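Local coordinates for contact-dependent inhibitor I (Escherichia coli NC101, PDB 5I4Q), which probably acts as the immunity protein that binds and neutralises the toxin domain of its cognate contact-dependent inhibitor A, at residues A62-L65 and K71-K74. Numbering follows the deposited sequence.
Sequences ATML and KPGK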
ATOM      1  N   ALA B  62       8.319   4.372  13.924  1.00 32.68           N
ATOM      2  CA  ALA B  62       7.083   4.792  14.572  1.00 33.08           C
ATOM      3  C   ALA B  62       6.297   5.805  13.717  1.00 34.40           C
ATOM      4  O   ALA B  62       5.070   5.737  13.655  1.00 34.70           O
ATOM      5  CB  ALA B  62       7.428   5.366  15.931  1.00 35.09           C
ATOM      6  N   THR B  63       7.002   6.712  13.032  1.00 33.53           N
ATOM      7  CA  THR B  63       6.370   7.652  12.148  1.00 34.67           C
ATOM      8  C   THR B  63       5.706   6.884  11.011  1.00 36.18           C
ATOM      9  O   THR B  63       4.584   7.193  10.560  1.00 36.23           O
ATOM     10  CB  THR B  63       7.382   8.701  11.638  1.00 34.17           C
ATOM     11  OG1 THR B  63       7.958   9.384  12.750  1.00 34.31           O
ATOM     12  CG2 THR B  63       6.727   9.737  10.781  1.00 34.73           C
HETATM   13  N   MSE B  64       6.383   5.867  10.521  1.00 36.71           N
HETATM   14  CA  MSE B  64       5.782   5.061   9.486  1.00 35.90           C
HETATM   15  C   MSE B  64       4.472   4.443   9.939  1.00 35.30           C
HETATM   16  O   MSE B  64       3.515   4.394   9.186  1.00 34.32           O
HETATM   17  CB  MSE B  64       6.758   3.952   9.183  1.00 37.83           C
HETATM   18  CG  MSE B  64       6.099   2.880   8.331  1.00 41.55           C
HETATM   19 SE   MSE B  64       7.359   1.351   8.189  0.90 52.69          SE
HETATM   20  CE  MSE B  64       7.016   0.575   9.990  1.00 47.24           C
ATOM     21  N   LEU B  65       4.451   3.900  11.151  1.00 34.42           N
ATOM     22  CA  LEU B  65       3.285   3.182  11.668  1.00 36.41           C
ATOM     23  C   LEU B  65       2.102   4.157  11.924  1.00 37.84           C
ATOM     24  O   LEU B  65       0.960   3.902  11.536  1.00 40.27           O
ATOM     25  CB  LEU B  65       3.676   2.443  12.965  1.00 35.59           C
ATOM     26  CG  LEU B  65       2.563   1.659  13.669  1.00 36.39           C
ATOM     27  CD1 LEU B  65       1.946   0.675  12.686  1.00 37.40           C
ATOM     28  CD2 LEU B  65       3.097   0.938  14.921  1.00 36.06           C
ATOM     29  N   LYS B  71       1.675  -0.811   8.216  1.00 41.01           N
ATOM     30  CA  LYS B  71       1.787  -1.809   9.284  1.00 45.91           C
ATOM     31  C   LYS B  71       2.867  -2.830   8.866  1.00 44.52           C
ATOM     32  O   LYS B  71       2.714  -3.501   7.876  1.00 42.43           O
ATOM     33  CB  LYS B  71       0.416  -2.465   9.507  1.00 54.99           C
ATOM     34  CG  LYS B  71       0.378  -3.439  10.685  1.00 64.58           C
ATOM     35  CD  LYS B  71      -0.969  -4.173  10.800  1.00 72.98           C
ATOM     36  CE  LYS B  71      -1.039  -5.148  11.997  1.00 78.95           C
ATOM     37  NZ  LYS B  71      -0.310  -6.447  11.807  1.00 83.55           N
ATOM     38  N   PRO B  72       4.009  -2.893   9.579  1.00 42.69           N
ATOM     39  CA  PRO B  72       5.094  -3.780   9.179  1.00 44.50           C
ATOM     40  C   PRO B  72       4.943  -5.209   9.747  1.00 46.51           C
ATOM     41  O   PRO B  72       3.986  -5.477  10.441  1.00 46.29           O
ATOM     42  CB  PRO B  72       6.317  -3.072   9.796  1.00 44.04           C
ATOM     43  CG  PRO B  72       5.788  -2.571  11.088  1.00 41.19           C
ATOM     44  CD  PRO B  72       4.393  -2.088  10.732  1.00 41.39           C
ATOM     45  N   GLY B  73       5.908  -6.094   9.475  1.00 52.30           N
ATOM     46  CA  GLY B  73       5.944  -7.428  10.081  1.00 55.40           C
ATOM     47  C   GLY B  73       6.071  -7.389  11.598  1.00 59.02           C
ATOM     48  O   GLY B  73       6.639  -6.475  12.137  1.00 56.67           O
ATOM     49  N   LYS B  74       5.545  -8.410  12.270  1.00 67.72           N
ATOM     50  CA  LYS B  74       5.552  -8.549  13.739  1.00 70.78           C
ATOM     51  C   LYS B  74       6.872  -8.182  14.399  1.00 65.55           C
ATOM     52  O   LYS B  74       6.888  -7.537  15.431  1.00 64.81           O
ATOM     53  CB  LYS B  74       5.188  -9.993  14.111  1.00 82.70           C
ATOM     54  CG  LYS B  74       5.076 -10.295  15.607  1.00 94.56           C
ATOM     55  CD  LYS B  74       3.749  -9.850  16.226  1.00102.22           C
ATOM     56  CE  LYS B  74       3.782  -9.904  17.764  1.00106.34           C
ATOM     57  NZ  LYS B  74       3.874 -11.281  18.335  1.00108.13           N
TER
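The methyl end of selenomethionine Met64 meets the pyrrolidine ring of Pro72: CE of Met64 lies 3.6 Å from Pro72 CG, 3.7 Å from Pro72 CB and 3.8 Å from Pro72 CD. Touching three ring carbons almost equally, the methyl sits over one face of the ring, shifted toward its CB-CG-CD side. Met64 runs extended through its first two torsions, and the bend about the CG-SE bond (chi3 78°) brings CE onto the proline. Beside it, one branch of Leu65 completes the contact. Its CD1 stands 4.2 Å from Pro72 CD and equally far from Lys71 CA, the side chain roughly perpendicular to the proline. CG of Leu65 lies opposite the backbone N (chi1 179°), which carries this branch to the loop. No hydrogen bond joins the two segments. Leu25 of helix 4-40 packs on both Met64 and Pro72, while Ile80 of helix 74-82 touches Met64 and Leu65. The backbones of Met64 and Tyr70 are hydrogen-bonded, tying the loop to the helix end, and Leu11 of the second subunit reaches Met64. The connection joins two helices of an all-helical fold, packing the last turn of helix 44-66 on the loop that leads through N-cap Gly73 into helix 74-82.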